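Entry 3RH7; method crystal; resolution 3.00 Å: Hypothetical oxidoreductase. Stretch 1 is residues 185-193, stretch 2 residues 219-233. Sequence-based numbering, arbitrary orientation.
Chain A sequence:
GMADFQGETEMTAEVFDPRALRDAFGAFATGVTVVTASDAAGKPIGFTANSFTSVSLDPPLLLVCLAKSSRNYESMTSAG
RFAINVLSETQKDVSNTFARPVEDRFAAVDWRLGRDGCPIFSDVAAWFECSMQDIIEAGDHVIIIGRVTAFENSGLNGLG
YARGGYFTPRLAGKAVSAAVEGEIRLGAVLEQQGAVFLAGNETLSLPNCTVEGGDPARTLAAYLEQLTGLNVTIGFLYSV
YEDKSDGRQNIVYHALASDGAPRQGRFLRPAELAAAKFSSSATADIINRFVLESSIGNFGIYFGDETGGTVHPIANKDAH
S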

# COMPACT_ATOMS: atom_id res chain seq x y z
N ARG A 185 12.22 22.35 -4.86
CA ARG A 185 11.38 22.98 -3.88
C ARG A 185 10.63 21.86 -3.19
O ARG A 185 9.88 21.12 -3.85
N LEU A 186 10.88 21.68 -1.89
CA LEU A 186 10.22 20.63 -1.12
C LEU A 186 8.96 21.18 -0.51
O LEU A 186 9.04 22.04 0.38
N GLY A 187 7.83 20.73 -1.02
CA GLY A 187 6.53 21.15 -0.51
C GLY A 187 5.82 20.04 0.23
O GLY A 187 6.21 18.88 0.13
N ALA A 188 4.76 20.38 0.96
CA ALA A 188 4.00 19.38 1.69
C ALA A 188 2.53 19.71 1.79
O ALA A 188 2.16 20.87 1.98
N VAL A 189 1.69 18.66 1.71
CA VAL A 189 0.24 18.72 1.94
C VAL A 189 0.11 18.19 3.36
O VAL A 189 -0.03 16.98 3.57
N LEU A 190 0.34 19.10 4.34
CA LEU A 190 0.38 18.81 5.77
C LEU A 190 -1.01 18.89 6.37
O LEU A 190 -1.59 19.99 6.44
N GLU A 191 -1.54 17.75 6.81
CA GLU A 191 -2.88 17.66 7.35
C GLU A 191 -2.94 17.62 8.90
O GLU A 191 -2.13 16.91 9.51
N GLN A 192 -3.88 18.36 9.51
CA GLN A 192 -4.09 18.31 10.94
C GLN A 192 -5.27 17.38 11.16
O GLN A 192 -5.04 16.17 11.42
N GLN A 193 -6.51 17.89 10.99
CA GLN A 193 -7.59 16.94 11.06
C GLN A 193 -7.85 16.58 9.64
O GLN A 193 -7.19 15.66 9.08
N THR A 219 14.69 16.66 5.58
CA THR A 219 14.77 18.11 5.40
C THR A 219 13.40 18.78 5.66
O THR A 219 13.29 19.74 6.44
N LEU A 220 12.36 18.22 5.02
CA LEU A 220 11.01 18.72 5.08
C LEU A 220 10.43 18.54 6.46
O LEU A 220 9.75 19.45 6.92
N ALA A 221 10.71 17.39 7.13
CA ALA A 221 10.21 17.14 8.49
C ALA A 221 10.78 18.19 9.46
O ALA A 221 10.03 18.85 10.17
N ALA A 222 12.11 18.42 9.37
CA ALA A 222 12.80 19.42 10.17
C ALA A 222 12.21 20.81 9.94
O ALA A 222 11.88 21.48 10.93
N TYR A 223 12.03 21.20 8.63
CA TYR A 223 11.50 22.52 8.23
C TYR A 223 10.11 22.71 8.83
O TYR A 223 9.89 23.68 9.57
N LEU A 224 9.18 21.77 8.53
CA LEU A 224 7.80 21.84 8.99
C LEU A 224 7.69 21.91 10.52
O LEU A 224 6.97 22.78 11.01
N GLU A 225 8.43 21.05 11.26
CA GLU A 225 8.42 21.00 12.72
C GLU A 225 8.84 22.35 13.31
O GLU A 225 8.16 22.87 14.18
N GLN A 226 9.92 22.95 12.77
CA GLN A 226 10.44 24.27 13.13
C GLN A 226 9.38 25.35 12.89
O GLN A 226 9.14 26.19 13.77
N LEU A 227 8.79 25.35 11.67
CA LEU A 227 7.86 26.33 11.17
C LEU A 227 6.60 26.42 12.03
O LEU A 227 6.21 27.53 12.48
N THR A 228 5.98 25.24 12.26
CA THR A 228 4.71 25.06 12.94
C THR A 228 4.84 24.91 14.46
O THR A 228 3.91 25.28 15.20
N GLY A 229 5.94 24.33 14.91
CA GLY A 229 6.15 24.05 16.33
C GLY A 229 5.39 22.80 16.75
O GLY A 229 5.15 22.56 17.94
N LEU A 230 4.98 22.01 15.75
CA LEU A 230 4.21 20.80 15.88
C LEU A 230 5.08 19.61 15.48
O LEU A 230 6.17 19.80 14.95
N ASN A 231 4.61 18.39 15.74
CA ASN A 231 5.32 17.16 15.38
C ASN A 231 4.82 16.72 14.05
O ASN A 231 3.61 16.74 13.82
N VAL A 232 5.73 16.36 13.14
CA VAL A 232 5.37 16.03 11.78
C VAL A 232 5.86 14.65 11.38
O VAL A 232 6.89 14.18 11.88
N THR A 233 5.08 13.97 10.50
CA THR A 233 5.45 12.70 9.91
C THR A 233 5.30 12.88 8.41
O THR A 233 4.20 13.19 7.92

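The contact between these two stretches is a strand laid under a helix, and the rule it follows is the alternation of the strand. Leu 186, Ala 188 and Leu 190 send their CA-to-CB bonds toward the second stretch, while Arg 185, Val 189 and Glu 191 are out of its reach. The helix runs at 63° to the strand, with the axes approaching to 9.2 Å, a gap wide enough for one interdigitated layer of aliphatic side chains. Together the two surfaces bury 423 Å², and no hydrogen bond crosses between them.

The apolar layer reads in order along both segments. Leu 186, in the m, t rotamer, meets the first turn of the helix segment: its CD1 lies 3.7 Å from CG2 of Thr 219, whose chi1 is m, and its CB sits 4.0 Å from CD1 of Leu 220. Leu 220 takes the t, p rotamer and packs against backbone as well as side chain. Leu 220 CD1 is 3.5 Å from Leu 186 O and Leu 220 CD2 is 3.3 Å from Gly 187 O, so the methyl groups rest close on the strand's peptide oxygens. Leu 220 CD2 also lies 3.9 Å from CB of Ala 188. One helical turn later Leu 224, m, t, brings its CD1 to 3.8 Å from Ala 188 CB. A small residue at the middle inward position of the strand thus receives two leucines from successive turns.

Leu 190 covers the far end and has the largest area buried by the partner stretch. Its t, p rotamer spreads the two methyls among three neighbors. Leu 190 CD1 is 3.9 Å from CG2 of Val 232, which has chi1 t, and 4.3 Å from CD1 of Leu 224; Leu 190 CD2 is 4.2 Å from CG2 of Thr 228. The second stretch therefore closes over this leucine with the end of its helix and the start of its next strand. Beyond it, Gln 192 starts out sideways, but its extended t, t chain brings NE2 to 3.5 Å from CD2 of Leu 230. That is a contact with a methyl; NE2 finds its hydrogen bond elsewhere in the structure. The CA-to-CB bond of Leu 230 points toward the first stretch, with chi1 at -98°, between wells, and chi2 p.

Thr 228 and Glu 225 make side-chain hydrogen bonds within the second stretch, around the turn that leads to Leu 230 and Val 232. Thr 228, chi1 p, donates from OG1 to Leu 224 O at 2.8 Å, and the same OG1 accepts from Leu 230 N at 3.1 Å. Its hydroxyl is thus spent on the backbone, leaving CG2 for Leu 190. Gly 229, with positive phi, is where the chain leaves the helical conformation. Glu 225, whose CB points away from the first stretch, reaches past the turn with OE2 to accept from Val 232 N at 2.8 Å, a nearly linear bond. The rule to read here is mostly aliphatic contact across the stretches, with hydrogen bonds kept within the second stretch or made elsewhere; Thr 228 takes part in both.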

# COMPACT_ATOMS: atom_id res chain seq x y z
CB ARG A 185 10.43 24.00 -4.51
CG ARG A 185 9.39 24.42 -3.51
CD ARG A 185 8.38 25.35 -4.09
NE ARG A 185 8.86 26.72 -4.12
CZ ARG A 185 9.15 27.37 -5.23
NH1 ARG A 185 9.02 26.76 -6.41
NH2 ARG A 185 9.57 28.63 -5.19
CB LEU A 186 11.14 20.09 -0.03
CG LEU A 186 12.49 19.57 -0.45
CD1 LEU A 186 13.20 19.03 0.73
CD2 LEU A 186 12.35 18.50 -1.53
CB ALA A 188 4.57 19.20 3.08
CB VAL A 189 -0.61 17.96 0.89
CG1 VAL A 189 -2.08 17.95 1.27
CG2 VAL A 189 -0.43 18.57 -0.50
CB LEU A 190 1.35 19.79 6.45
CG LEU A 190 1.62 19.62 7.94
CD1 LEU A 190 2.49 18.41 8.22
CD2 LEU A 190 2.31 20.82 8.48
CB GLU A 191 -3.60 16.43 6.80
CG GLU A 191 -4.05 16.58 5.36
CD GLU A 191 -4.77 15.38 4.77
OE1 GLU A 191 -5.43 14.64 5.53
OE2 GLU A 191 -4.70 15.21 3.52
CB GLN A 192 -4.30 19.67 11.59
CG GLN A 192 -4.07 19.54 13.08
CD GLN A 192 -3.72 20.83 13.73
OE1 GLN A 192 -4.44 21.84 13.61
NE2 GLN A 192 -2.65 20.78 14.52
CB GLN A 193 -8.80 17.45 11.82
CG GLN A 193 -8.59 17.42 13.35
CD GLN A 193 -7.98 16.14 13.88
OE1 GLN A 193 -6.87 16.16 14.43
NE2 GLN A 193 -8.69 15.01 13.74
CB THR A 219 15.28 18.42 3.99
OG1 THR A 219 16.59 17.87 3.84
CG2 THR A 219 15.31 19.91 3.68
CB LEU A 220 10.16 18.00 4.05
CG LEU A 220 8.82 18.60 3.71
CD1 LEU A 220 8.93 20.05 3.30
CD2 LEU A 220 8.16 17.79 2.61
CB ALA A 221 10.58 15.75 8.94
CB ALA A 222 14.28 19.42 9.83
CB TYR A 223 11.47 22.70 6.70
CG TYR A 223 10.74 23.94 6.23
CD1 TYR A 223 11.23 25.21 6.50
CD2 TYR A 223 9.52 23.84 5.56
CE1 TYR A 223 10.54 26.36 6.09
CE2 TYR A 223 8.81 24.98 5.18
CZ TYR A 223 9.32 26.24 5.43
OH TYR A 223 8.63 27.37 5.02
CB LEU A 224 6.98 20.68 8.45
CG LEU A 224 6.85 20.64 6.93
CD1 LEU A 224 6.25 19.34 6.46
CD2 LEU A 224 6.13 21.83 6.40
CB GLU A 225 9.31 19.87 13.24
CG GLU A 225 8.68 18.50 13.05
CD GLU A 225 9.12 17.40 14.00
OE1 GLU A 225 10.17 17.58 14.66
OE2 GLU A 225 8.42 16.36 14.08
CB GLN A 226 11.72 24.53 12.27
CG GLN A 226 12.27 25.97 12.19
CD GLN A 226 11.57 26.86 11.19
OE1 GLN A 226 11.23 26.45 10.07
NE2 GLN A 226 11.27 28.09 11.60
CB LEU A 227 7.52 25.98 9.71
CG LEU A 227 6.52 26.89 8.96
CD1 LEU A 227 7.12 28.27 8.63
CD2 LEU A 227 6.02 26.21 7.71
CB THR A 228 3.99 23.84 12.38
OG1 THR A 228 4.75 22.69 12.71
CG2 THR A 228 3.77 23.92 10.87
CB LEU A 230 2.99 20.93 14.96
CG LEU A 230 1.66 21.37 15.52
CD1 LEU A 230 1.76 22.63 16.33
CD2 LEU A 230 0.71 21.65 14.40
CB ASN A 231 5.14 16.07 16.44
CG ASN A 231 5.81 16.37 17.75
OD1 ASN A 231 6.98 16.76 17.82
ND2 ASN A 231 5.08 16.17 18.83
CB VAL A 232 5.90 17.14 10.83
CG1 VAL A 232 5.84 16.73 9.36
CG2 VAL A 232 5.16 18.48 11.04
CB THR A 233 4.65 11.50 10.46
OG1 THR A 233 5.18 11.13 11.74
CG2 THR A 233 4.72 10.27 9.55